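Local coordinates for peptidoglycan N-acetylglucosamine deacetylase (Bacillus cereus, PDB 5N1P), which catalyses the zinc-dependent removal of acetyl groups from N-acetylglucosamine residues of peptidoglycan, releasing acetate, at residues A4-D9 and Y185-Y190; K14-L19 and M162-P167; V56-M61 and G83-I88; K67-G72 and R97-S102. All coordinates share one frame; numbering follows the deposited sequence. Where two conformers were deposited one is given.

Contact 1 of 4, residues A4-D9 and Y185-Y190; sequences AYLTFD and YEFEAY. With 8GK (~{N}-oxidanylnaphthalene-1-carboxamide), chain E.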
# COMPACT_ATOMS: atom_id res chain seq x y z
N ALA A 4 -8.57 9.86 3.54
CA ALA A 4 -7.62 8.90 4.10
C ALA A 4 -7.37 7.81 3.08
O ALA A 4 -8.31 7.20 2.56
CB ALA A 4 -8.15 8.31 5.40
N TYR A 5 -6.10 7.56 2.80
CA TYR A 5 -5.70 6.50 1.89
C TYR A 5 -5.10 5.34 2.66
O TYR A 5 -3.92 5.37 3.03
CB TYR A 5 -4.69 7.02 0.86
CG TYR A 5 -5.23 8.11 -0.03
CD1 TYR A 5 -5.77 7.80 -1.28
CD2 TYR A 5 -5.20 9.45 0.37
CE1 TYR A 5 -6.27 8.80 -2.10
CE2 TYR A 5 -5.69 10.45 -0.45
CZ TYR A 5 -6.22 10.11 -1.69
OH TYR A 5 -6.72 11.09 -2.50
N LEU A 6 -5.92 4.34 2.93
CA LEU A 6 -5.42 3.13 3.56
C LEU A 6 -4.61 2.38 2.52
O LEU A 6 -5.09 2.15 1.41
CB LEU A 6 -6.56 2.24 4.05
CG LEU A 6 -7.26 2.59 5.35
CD1 LEU A 6 -8.42 1.64 5.58
CD2 LEU A 6 -6.26 2.52 6.51
N THR A 7 -3.39 2.00 2.87
CA THR A 7 -2.57 1.22 1.94
C THR A 7 -2.07 -0.05 2.62
O THR A 7 -1.69 -0.04 3.80
CB THR A 7 -1.36 2.02 1.37
OG1 THR A 7 -0.37 2.24 2.39
CG2 THR A 7 -1.83 3.37 0.79
N PHE A 8 -2.08 -1.15 1.87
CA PHE A 8 -1.74 -2.45 2.42
C PHE A 8 -0.65 -3.08 1.60
O PHE A 8 -0.83 -3.32 0.41
CB PHE A 8 -2.96 -3.37 2.44
CG PHE A 8 -4.09 -2.85 3.27
CD1 PHE A 8 -4.09 -3.05 4.64
CD2 PHE A 8 -5.12 -2.11 2.69
CE1 PHE A 8 -5.13 -2.55 5.44
CE2 PHE A 8 -6.16 -1.61 3.48
CZ PHE A 8 -6.15 -1.82 4.86
N ASP A 9 0.48 -3.36 2.24
CA ASP A 9 1.68 -3.90 1.60
C ASP A 9 1.86 -5.40 1.83
O ASP A 9 1.43 -5.94 2.85
CB ASP A 9 2.94 -3.22 2.13
CG ASP A 9 3.12 -1.79 1.64
OD1 ASP A 9 2.26 -1.29 0.91
OD2 ASP A 9 4.15 -1.17 2.03
N TYR A 185 -12.87 12.16 7.68
CA TYR A 185 -12.14 11.57 6.55
C TYR A 185 -13.07 10.70 5.71
O TYR A 185 -13.92 9.98 6.25
CB TYR A 185 -10.95 10.71 7.03
CG TYR A 185 -9.76 11.49 7.54
CD1 TYR A 185 -8.79 11.98 6.67
CD2 TYR A 185 -9.60 11.74 8.90
CE1 TYR A 185 -7.69 12.69 7.14
CE2 TYR A 185 -8.51 12.44 9.38
CZ TYR A 185 -7.57 12.92 8.51
OH TYR A 185 -6.49 13.63 9.01
N GLU A 186 -12.93 10.77 4.39
CA GLU A 186 -13.48 9.76 3.50
C GLU A 186 -12.37 8.79 3.12
O GLU A 186 -11.19 9.15 3.12
CB GLU A 186 -14.11 10.40 2.26
CG GLU A 186 -15.56 10.83 2.46
CD GLU A 186 -15.96 11.99 1.57
OE1 GLU A 186 -15.40 12.13 0.47
OE2 GLU A 186 -16.86 12.77 1.97
N PHE A 187 -12.74 7.55 2.79
CA PHE A 187 -11.75 6.54 2.43
C PHE A 187 -11.73 6.25 0.95
O PHE A 187 -12.65 5.62 0.41
CB PHE A 187 -12.00 5.26 3.22
CG PHE A 187 -11.65 5.38 4.67
CD1 PHE A 187 -10.35 5.11 5.10
CD2 PHE A 187 -12.59 5.79 5.59
CE1 PHE A 187 -10.02 5.23 6.43
CE2 PHE A 187 -12.26 5.90 6.92
CZ PHE A 187 -10.97 5.62 7.34
N GLU A 188 -10.67 6.69 0.28
CA GLU A 188 -10.56 6.50 -1.16
C GLU A 188 -9.36 5.68 -1.54
O GLU A 188 -8.36 5.61 -0.80
CB GLU A 188 -10.49 7.84 -1.89
CG GLU A 188 -11.79 8.64 -1.85
CD GLU A 188 -11.81 9.74 -2.89
OE1 GLU A 188 -10.77 10.39 -3.09
OE2 GLU A 188 -12.87 9.95 -3.52
N ALA A 189 -9.46 5.05 -2.70
CA ALA A 189 -8.30 4.40 -3.30
C ALA A 189 -7.45 5.45 -4.00
O ALA A 189 -7.92 6.53 -4.32
CB ALA A 189 -8.73 3.34 -4.28
N TYR A 190 -6.20 5.10 -4.26
CA TYR A 190 -5.39 5.88 -5.16
C TYR A 190 -5.98 5.89 -6.54
O TYR A 190 -6.54 4.92 -7.00
CB TYR A 190 -3.96 5.34 -5.22
CG TYR A 190 -3.06 6.03 -6.21
CD1 TYR A 190 -2.36 7.19 -5.86
CD2 TYR A 190 -2.86 5.50 -7.50
CE1 TYR A 190 -1.52 7.82 -6.77
CE2 TYR A 190 -2.03 6.13 -8.40
CZ TYR A 190 -1.35 7.28 -8.03
OH TYR A 190 -0.52 7.86 -8.97
C1 8GK E . 7.78 -1.89 3.75
C2 8GK E . 8.65 -1.27 4.80
C3 8GK E . 9.44 -2.10 5.58
C4 8GK E . 10.27 -1.55 6.55
C5 8GK E . 10.33 -0.16 6.72
C6 8GK E . 9.54 0.67 5.93
C7 8GK E . 8.71 0.11 4.96
C8 8GK E . 11.04 -2.39 7.33
C9 8GK E . 10.99 -3.77 7.17
C10 8GK E . 10.15 -4.32 6.20
C11 8GK E . 9.38 -3.48 5.41
O12 8GK E . 8.35 -2.42 2.82
N13 8GK E . 6.46 -1.91 3.86
O14 8GK E . 5.79 -3.01 3.34
O HOH W 1 -6.01 4.12 -0.45
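A4 N donates to E186 O at 2.7 Å in a nearly straight bond, 172° at the hydrogen, and joins two parallel strands. They belong to the central parallel sheet of the NodB-homology (CE4) deacetylase fold: 185-187 follows helix 167-182 and runs beside 2-9, the first strand of the chain. A4 O in turn receives a weak bond from E188 N at 3.3 Å, and the CA-H of F187 also points at it. The short segments of the two strands diverge by 42°, which fits the early end of the pairing. Where direct pairing stops, a water carries on the connection by donating to both L6 O and E188 O.

On one face of the sheet, CB of A4 lies 3.7 Å from F187 CE1, and the isobutyl group of L6 meets the CD1-CE1 side of the same ring through CG and CD1. L177 of helix 167-182 touches both L6 and F187. Y185 also packs on A4, its CD1 3.9 Å from A4 CB, while its hydroxyl bonds to K155 O.

At the far end of strand 2-9, D9, the probable proton acceptor, makes a salt bridge through OD1 to R97, and its OD2 lies 2.8 Å from O14 of the inhibitor. Y5 runs alongside E188, the two side chains pointing the same way; chi1 of -63° sets CG beside the backbone N, and the ring edge reaches A189, with Y5 CE1 3.6 Å from A189 O.

Contact 2 of 4, residues K14-L19 and M162-P167; sequences KYTAEL and MHDIHP. With 8GK (~{N}-oxidanylnaphthalene-1-carboxamide), chain E.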
# COMPACT_ATOMS: atom_id res chain seq x y z
N LYS A 14 -3.45 -14.75 3.18
CA LYS A 14 -4.60 -15.48 3.71
C LYS A 14 -5.58 -14.64 4.55
O LYS A 14 -6.59 -15.16 5.01
CB LYS A 14 -4.10 -16.66 4.55
CG LYS A 14 -3.24 -16.28 5.73
CD LYS A 14 -2.84 -17.53 6.51
CE LYS A 14 -1.95 -17.19 7.70
NZ LYS A 14 -0.64 -16.60 7.29
N TYR A 15 -5.29 -13.36 4.75
CA TYR A 15 -6.20 -12.49 5.50
C TYR A 15 -6.84 -11.46 4.58
O TYR A 15 -7.64 -10.63 5.02
CB TYR A 15 -5.48 -11.77 6.64
CG TYR A 15 -4.74 -12.70 7.57
CD1 TYR A 15 -5.43 -13.56 8.42
CD2 TYR A 15 -3.35 -12.73 7.59
CE1 TYR A 15 -4.76 -14.41 9.27
CE2 TYR A 15 -2.67 -13.58 8.44
CZ TYR A 15 -3.37 -14.42 9.27
OH TYR A 15 -2.70 -15.27 10.12
N THR A 16 -6.48 -11.49 3.30
CA THR A 16 -6.88 -10.44 2.37
C THR A 16 -8.36 -10.49 2.03
O THR A 16 -9.01 -9.45 1.90
CB THR A 16 -6.01 -10.53 1.10
OG1 THR A 16 -4.65 -10.33 1.48
CG2 THR A 16 -6.40 -9.46 0.09
N ALA A 17 -8.92 -11.69 1.88
CA ALA A 17 -10.34 -11.81 1.58
C ALA A 17 -11.17 -11.20 2.72
O ALA A 17 -12.13 -10.47 2.49
CB ALA A 17 -10.72 -13.27 1.34
N GLU A 18 -10.78 -11.48 3.96
CA GLU A 18 -11.47 -10.91 5.11
C GLU A 18 -11.36 -9.38 5.13
O GLU A 18 -12.34 -8.68 5.41
CB GLU A 18 -10.90 -11.47 6.41
CG GLU A 18 -11.55 -10.87 7.65
CD GLU A 18 -11.12 -11.56 8.92
OE1 GLU A 18 -10.29 -12.49 8.82
OE2 GLU A 18 -11.60 -11.17 10.00
N LEU A 19 -10.18 -8.86 4.82
CA LEU A 19 -10.01 -7.42 4.73
C LEU A 19 -10.93 -6.81 3.67
O LEU A 19 -11.58 -5.80 3.91
CB LEU A 19 -8.55 -7.08 4.41
CG LEU A 19 -8.26 -5.60 4.15
CD1 LEU A 19 -8.66 -4.72 5.35
CD2 LEU A 19 -6.78 -5.42 3.83
N MET A 162 -0.06 0.02 6.23
CA MET A 162 -0.41 -1.22 6.92
C MET A 162 0.00 -2.41 6.06
O MET A 162 0.44 -2.25 4.92
CB MET A 162 -1.90 -1.27 7.23
CG MET A 162 -2.34 -0.13 8.10
SD MET A 162 -4.07 -0.18 8.53
CE MET A 162 -4.07 -1.55 9.68
N HIS A 163 -0.13 -3.60 6.62
CA HIS A 163 0.27 -4.83 5.93
C HIS A 163 -0.82 -5.86 6.09
O HIS A 163 -1.09 -6.30 7.21
CB HIS A 163 1.61 -5.36 6.50
CG HIS A 163 2.74 -4.38 6.39
ND1 HIS A 163 2.93 -3.36 7.30
CD2 HIS A 163 3.72 -4.25 5.47
CE1 HIS A 163 4.00 -2.66 6.95
NE2 HIS A 163 4.49 -3.18 5.84
N ASP A 164 -1.47 -6.25 4.99
CA ASP A 164 -2.62 -7.15 5.12
C ASP A 164 -2.20 -8.61 5.31
O ASP A 164 -3.06 -9.48 5.46
CB ASP A 164 -3.60 -7.02 3.94
CG ASP A 164 -2.95 -7.27 2.58
OD1 ASP A 164 -1.81 -6.81 2.37
OD2 ASP A 164 -3.59 -7.91 1.72
N ILE A 165 -0.90 -8.87 5.37
CA ILE A 165 -0.41 -10.24 5.59
C ILE A 165 -0.33 -10.57 7.07
O ILE A 165 0.02 -11.69 7.44
CB ILE A 165 0.96 -10.45 4.94
CG1 ILE A 165 1.97 -9.42 5.45
CG2 ILE A 165 0.81 -10.38 3.44
CD1 ILE A 165 3.42 -9.82 5.23
N HIS A 166 -0.65 -9.60 7.92
CA HIS A 166 -0.65 -9.80 9.37
C HIS A 166 -2.05 -9.65 9.94
O HIS A 166 -2.75 -8.68 9.64
CB HIS A 166 0.29 -8.81 10.05
CG HIS A 166 1.72 -8.98 9.65
ND1 HIS A 166 2.59 -7.92 9.50
CD2 HIS A 166 2.44 -10.10 9.38
CE1 HIS A 166 3.78 -8.37 9.14
NE2 HIS A 166 3.72 -9.69 9.06
N PRO A 167 -2.46 -10.61 10.78
CA PRO A 167 -3.82 -10.70 11.33
C PRO A 167 -4.20 -9.44 12.12
O PRO A 167 -5.33 -8.95 12.03
CB PRO A 167 -3.76 -11.90 12.29
CG PRO A 167 -2.48 -12.59 12.01
CD PRO A 167 -1.55 -11.61 11.36
C1 8GK E . 7.78 -1.89 3.75
C2 8GK E . 8.65 -1.27 4.80
C3 8GK E . 9.44 -2.10 5.58
C4 8GK E . 10.27 -1.55 6.55
C5 8GK E . 10.33 -0.16 6.72
C6 8GK E . 9.54 0.67 5.93
C7 8GK E . 8.71 0.11 4.96
C8 8GK E . 11.04 -2.39 7.33
C9 8GK E . 10.99 -3.77 7.17
C10 8GK E . 10.15 -4.32 6.20
C11 8GK E . 9.38 -3.48 5.41
O12 8GK E . 8.35 -2.42 2.82
N13 8GK E . 6.46 -1.91 3.86
O14 8GK E . 5.79 -3.01 3.34
O HOH W 2 0.56 -14.00 6.17
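Y15 reaches across to the turn H163-H166 and to P167, its side chain meeting a succession of partners from CB to OH. CB lies 3.5 Å from D164 O. Farther out, CD2 and CE2 bring one ring edge to the carbonyl of I165, whose O lies in the ring plane, 3.4 Å from CE2. P167 packs over one face in a CH-pi contact, its CB 4.2 Å from the ring centroid. CG of the proline comes 3.4 Å from Y15 CZ and extends to Y15 OH at 3.3 Å. K14 CG covers the opposite face, and a water links K14 NZ to I165 O.

Next along the chain, T16 OG1 donates to D164 OD2 at 2.7 Å, arriving from above the carboxylate plane, 36° out of it; T16 OG1 is also bonded to G13 N, so two groups grip the hydroxyl. L19 CD2 packs on the CB of this aspartate.

The turn begins at H163, the probable proton donor, whose NE2 lies 2.8 Å from inhibitor O14 and whose ND1 is bonded to D130. The contact thus joins the start of helix 16-25 to the link between strand 157-163 and helix 167-182, and V170 of helix 167-182 touches both Y15 and L19.

Contact 3 of 4, residues V56-M61 and G83-I88; sequences VGMHSM and GLIANI. With ZN (zinc ion), chain F; 8GK (~{N}-oxidanylnaphthalene-1-carboxamide), chain E.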
# COMPACT_ATOMS: atom_id res chain seq x y z
N VAL A 56 -4.69 -1.44 -7.25
CA VAL A 56 -3.65 -2.45 -7.15
C VAL A 56 -2.36 -1.94 -7.79
O VAL A 56 -2.31 -1.65 -8.98
CB VAL A 56 -4.07 -3.75 -7.85
CG1 VAL A 56 -2.93 -4.73 -7.80
CG2 VAL A 56 -5.32 -4.32 -7.18
N GLY A 57 -1.32 -1.83 -6.97
CA GLY A 57 -0.01 -1.39 -7.42
C GLY A 57 1.08 -2.38 -7.06
O GLY A 57 0.80 -3.47 -6.57
N MET A 58 2.33 -1.97 -7.27
CA MET A 58 3.46 -2.88 -7.18
C MET A 58 4.33 -2.65 -5.95
O MET A 58 4.58 -1.51 -5.57
CB MET A 58 4.36 -2.75 -8.42
CG MET A 58 3.76 -3.36 -9.69
SD MET A 58 2.55 -2.33 -10.52
CE MET A 58 3.55 -0.88 -10.85
N HIS A 59 4.82 -3.75 -5.37
CA HIS A 59 5.71 -3.68 -4.20
C HIS A 59 6.97 -4.53 -4.40
O HIS A 59 7.63 -4.89 -3.43
CB HIS A 59 4.97 -4.15 -2.94
CG HIS A 59 5.64 -3.78 -1.64
ND1 HIS A 59 6.21 -2.55 -1.41
CD2 HIS A 59 5.77 -4.48 -0.49
CE1 HIS A 59 6.67 -2.50 -0.17
NE2 HIS A 59 6.42 -3.66 0.41
N SER A 60 7.28 -4.80 -5.67
CA SER A 60 8.50 -5.47 -6.16
C SER A 60 8.36 -7.00 -6.23
O SER A 60 7.29 -7.56 -5.95
CB SER A 60 9.74 -5.11 -5.33
OG SER A 60 9.90 -5.95 -4.19
N MET A 61 9.43 -7.65 -6.66
CA MET A 61 9.47 -9.11 -6.80
C MET A 61 10.16 -9.77 -5.61
O MET A 61 9.68 -10.77 -5.07
CB MET A 61 10.21 -9.51 -8.08
CG MET A 61 9.56 -9.09 -9.37
SD MET A 61 7.89 -9.74 -9.66
CE MET A 61 8.15 -11.50 -9.57
N GLY A 83 3.73 -6.49 -15.01
CA GLY A 83 3.28 -7.43 -16.04
C GLY A 83 2.46 -8.57 -15.46
O GLY A 83 1.48 -9.00 -16.07
N LEU A 84 2.86 -9.07 -14.29
CA LEU A 84 2.11 -10.13 -13.62
C LEU A 84 0.70 -9.68 -13.26
O LEU A 84 -0.27 -10.41 -13.44
CB LEU A 84 2.84 -10.58 -12.35
CG LEU A 84 4.15 -11.33 -12.59
CD1 LEU A 84 4.86 -11.60 -11.25
CD2 LEU A 84 3.89 -12.63 -13.33
N ILE A 85 0.60 -8.46 -12.73
CA ILE A 85 -0.70 -7.91 -12.40
C ILE A 85 -1.54 -7.71 -13.68
O ILE A 85 -2.73 -8.07 -13.71
CB ILE A 85 -0.54 -6.60 -11.62
CG1 ILE A 85 0.06 -6.91 -10.25
CG2 ILE A 85 -1.89 -5.90 -11.45
CD1 ILE A 85 0.58 -5.69 -9.51
N ALA A 86 -0.93 -7.16 -14.72
CA ALA A 86 -1.63 -6.88 -15.97
C ALA A 86 -2.18 -8.15 -16.60
O ALA A 86 -3.22 -8.12 -17.27
CB ALA A 86 -0.72 -6.16 -16.94
N ASN A 87 -1.49 -9.27 -16.41
CA ASN A 87 -1.93 -10.55 -16.95
C ASN A 87 -3.28 -10.96 -16.38
O ASN A 87 -4.04 -11.70 -17.02
CB ASN A 87 -0.90 -11.65 -16.64
CG ASN A 87 0.35 -11.53 -17.47
OD1 ASN A 87 0.32 -11.00 -18.58
ND2 ASN A 87 1.47 -12.02 -16.93
N ILE A 88 -3.55 -10.51 -15.16
CA ILE A 88 -4.77 -10.87 -14.47
C ILE A 88 -5.87 -9.85 -14.72
O ILE A 88 -6.99 -10.22 -15.11
CB ILE A 88 -4.54 -10.97 -12.94
CG1 ILE A 88 -3.44 -12.00 -12.65
CG2 ILE A 88 -5.84 -11.32 -12.22
CD1 ILE A 88 -2.97 -11.97 -11.20
ZN ZN F . 6.99 -4.43 2.32
C1 8GK E . 7.78 -1.89 3.75
C2 8GK E . 8.65 -1.27 4.80
C3 8GK E . 9.44 -2.10 5.58
C4 8GK E . 10.27 -1.55 6.55
C5 8GK E . 10.33 -0.16 6.72
C6 8GK E . 9.54 0.67 5.93
C7 8GK E . 8.71 0.11 4.96
C8 8GK E . 11.04 -2.39 7.33
C9 8GK E . 10.99 -3.77 7.17
C10 8GK E . 10.15 -4.32 6.20
C11 8GK E . 9.38 -3.48 5.41
O12 8GK E . 8.35 -2.42 2.82
N13 8GK E . 6.46 -1.91 3.86
O14 8GK E . 5.79 -3.01 3.34
O HOH W 3 7.16 -5.18 4.48
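I85 crosses both V56 and M58 obliquely, reaching from helix 74-89 to the end of a strand of the central parallel sheet in the NodB-homology (CE4) fold. The strand segment 56-58 and the helix segment run nearly antiparallel, 156° apart, with their axes 9.3 Å from each other at closest approach. CG2 of the isoleucine meets CG1 of V56 at 4.0 Å. CD1 also touches V56 but reaches on along the strand, where it lies 3.7 Å from G57 O and 3.9 Å from M58 CG.

M58 bends at chi2 and chi3, and its SD also stays within van der Waals range of I85 CD1. One residue earlier on the helix, L84 is crossed obliquely by M61. The methionine is bent in the same two torsions, chi2 -60° and chi3 -57°, and its CE meets L84 CD1 at 3.7 Å with SD close behind. V39 and K40 of helix 36-41 also touch L84. No hydrogen bond joins the two segments; the side-chain contacts are all apolar.

Between the two methionines the chain turns toward the metal. H59 takes part in the zinc site with D10 and H63, and R97 O accepts a hydrogen bond from its ND1, which would help fix the rotation of the ring. D81, on the same helix as I85, bonds to H59 N. The following residue, S60, donates from OG to a lone pair of H59 O in the carbonyl plane. Inhibitor atoms O12 and O14 and a water also bind the zinc, to which H59 NE2 coordinates at 2.1 Å.

Contact 4 of 4, residues K67-G72 and R97-S102; sequences KLYKNG and RPPYGS. With 8GK (~{N}-oxidanylnaphthalene-1-carboxamide), chain E.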
# COMPACT_ATOMS: atom_id res chain seq x y z
N LYS A 67 19.27 -5.75 -3.68
CA LYS A 67 18.95 -5.90 -5.09
C LYS A 67 18.27 -4.65 -5.66
O LYS A 67 18.63 -4.18 -6.74
CB LYS A 67 18.05 -7.12 -5.33
CG LYS A 67 18.76 -8.45 -5.12
CD LYS A 67 17.81 -9.63 -5.35
CE LYS A 67 18.54 -10.96 -5.17
NZ LYS A 67 17.61 -12.12 -5.36
N LEU A 68 17.30 -4.13 -4.93
CA LEU A 68 16.51 -3.01 -5.43
C LEU A 68 17.29 -1.72 -5.55
O LEU A 68 17.16 -1.01 -6.55
CB LEU A 68 15.30 -2.78 -4.53
CG LEU A 68 14.27 -3.90 -4.48
CD1 LEU A 68 13.35 -3.75 -3.27
CD2 LEU A 68 13.44 -3.91 -5.75
N TYR A 69 18.07 -1.39 -4.53
CA TYR A 69 18.64 -0.05 -4.43
C TYR A 69 20.12 -0.03 -4.77
O TYR A 69 20.53 0.65 -5.71
CB TYR A 69 18.36 0.53 -3.05
CG TYR A 69 16.87 0.49 -2.76
CD1 TYR A 69 15.97 1.16 -3.60
CD2 TYR A 69 16.36 -0.22 -1.69
CE1 TYR A 69 14.60 1.11 -3.37
CE2 TYR A 69 14.99 -0.27 -1.46
CZ TYR A 69 14.12 0.40 -2.31
OH TYR A 69 12.76 0.35 -2.09
N LYS A 70 20.92 -0.81 -4.05
CA LYS A 70 22.36 -0.85 -4.33
C LYS A 70 22.67 -1.42 -5.71
O LYS A 70 23.45 -0.85 -6.48
CB LYS A 70 23.08 -1.67 -3.26
CG LYS A 70 22.51 -1.45 -1.87
CD LYS A 70 23.37 -2.08 -0.80
CE LYS A 70 22.89 -1.66 0.57
NZ LYS A 70 23.65 -0.49 1.11
N ASN A 71 22.05 -2.55 -6.04
CA ASN A 71 22.24 -3.19 -7.34
C ASN A 71 21.36 -2.56 -8.42
O ASN A 71 21.47 -2.90 -9.60
CB ASN A 71 21.97 -4.70 -7.25
CG ASN A 71 22.93 -5.41 -6.32
OD1 ASN A 71 23.86 -4.81 -5.78
ND2 ASN A 71 22.72 -6.71 -6.14
N GLY A 72 20.49 -1.64 -8.00
CA GLY A 72 19.70 -0.84 -8.92
C GLY A 72 18.60 -1.54 -9.70
O GLY A 72 18.25 -1.11 -10.80
N ARG A 97 5.21 1.18 -4.52
CA ARG A 97 5.52 1.46 -3.11
C ARG A 97 6.87 0.81 -2.83
O ARG A 97 7.02 -0.41 -2.96
CB ARG A 97 4.40 0.91 -2.22
CG ARG A 97 4.73 0.55 -0.78
CD ARG A 97 4.85 1.75 0.16
NE ARG A 97 3.78 2.75 0.16
CZ ARG A 97 2.63 2.66 0.83
NH1 ARG A 97 2.32 1.55 1.49
NH2 ARG A 97 1.76 3.67 0.81
N PRO A 98 7.89 1.61 -2.49
CA PRO A 98 9.22 1.01 -2.30
C PRO A 98 9.30 0.16 -1.04
O PRO A 98 8.94 0.62 0.04
CB PRO A 98 10.17 2.22 -2.15
CG PRO A 98 9.38 3.40 -2.61
CD PRO A 98 7.92 3.08 -2.39
N PRO A 99 9.79 -1.08 -1.18
CA PRO A 99 10.13 -1.79 0.05
C PRO A 99 11.11 -0.97 0.89
O PRO A 99 12.07 -0.41 0.36
CB PRO A 99 10.78 -3.07 -0.48
CG PRO A 99 10.10 -3.31 -1.79
CD PRO A 99 9.89 -1.93 -2.37
N TYR A 100 10.84 -0.88 2.19
CA TYR A 100 11.65 -0.11 3.15
C TYR A 100 11.55 1.40 2.94
O TYR A 100 12.28 2.17 3.58
CB TYR A 100 13.12 -0.57 3.13
CG TYR A 100 13.22 -2.07 3.23
CD1 TYR A 100 12.95 -2.73 4.44
CD2 TYR A 100 13.52 -2.84 2.12
CE1 TYR A 100 13.01 -4.12 4.51
CE2 TYR A 100 13.57 -4.21 2.19
CZ TYR A 100 13.31 -4.85 3.39
OH TYR A 100 13.36 -6.23 3.44
N GLY A 101 10.63 1.83 2.08
CA GLY A 101 10.47 3.25 1.80
C GLY A 101 11.53 3.76 0.84
O GLY A 101 12.54 3.10 0.61
N SER A 102 11.31 4.95 0.27
CA SER A 102 12.22 5.46 -0.76
C SER A 102 13.53 6.04 -0.25
O SER A 102 14.46 6.24 -1.03
CB SER A 102 11.53 6.53 -1.61
OG SER A 102 11.23 7.67 -0.82
C1 8GK E . 7.78 -1.89 3.75
C2 8GK E . 8.65 -1.27 4.80
C3 8GK E . 9.44 -2.10 5.58
C4 8GK E . 10.27 -1.55 6.55
C5 8GK E . 10.33 -0.16 6.72
C6 8GK E . 9.54 0.67 5.93
C7 8GK E . 8.71 0.11 4.96
C8 8GK E . 11.04 -2.39 7.33
C9 8GK E . 10.99 -3.77 7.17
C10 8GK E . 10.15 -4.32 6.20
C11 8GK E . 9.38 -3.48 5.41
O12 8GK E . 8.35 -2.42 2.82
N13 8GK E . 6.46 -1.91 3.86
O14 8GK E . 5.79 -3.01 3.34
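Segment 97-102 has no regular secondary structure but folds into a type II beta turn from P98 to G101, closed by G101 N to P98 O, and faces helix 65-70, where L68 and Y69 project toward it. Both Y100 and G101 have positive phi.

Y69 spans the gap with its phenol. OH donates to P99 O at 2.7 Å, in the plane of the carbonyl and on a lone pair, with a C=O...O angle of 137°. Y69 OH also sits 3.2 Å from P98 CB, and the tyrosine side chain crosses that of P98 at about a right angle. P99 O and P98 CB both lie near the ring plane, so the turn meets the edge of the phenol; CB of L68 covers one face, over its centre. The L68 side chain crosses that of P99 at about a right angle, its CD1 3.6 Å from P99 CG and within reach of CB and CD of the same proline. P99 in turn touches the zinc ligand H63, and M78 of helix 74-89.

The turn forms part of the inhibitor pocket. Y100 N donates to O12 of the hydroxamate at 3.0 Å, nearly straight at 168°, while CE1 of its ring comes 3.3 Å from C10 of the naphthalene. Y100 OH bonds to H63 O. Since P99 O and Y100 N belong to one peptide group, the Y69 hydroxyl grips the carbonyl end as the N-H serves the ligand; the bond to O would probably polarise the peptide and strengthen its N-H as a donor to O12.

From the N terminus, strand 2-9 begins contact 1, whose loop closes only at 185-190 and encloses all the others. Contact 2 starts at the head of helix 16-25 and closes at 162-167, within that span, and contacts 3 and 4 lie inside it in turn. These last two cross, their segments occurring in the order 56-61, 67-72, 83-88, 97-102. Contacts 1, 2 and 3 all reach the main sheet, tying its strands to each other or to flanking elements, while contact 4 sets helix 65-70 against a loop. M162 pairs with strand 2-9, R97 joins contact 4 to contacts 1 and 3, and all four have a residue at the inhibitor.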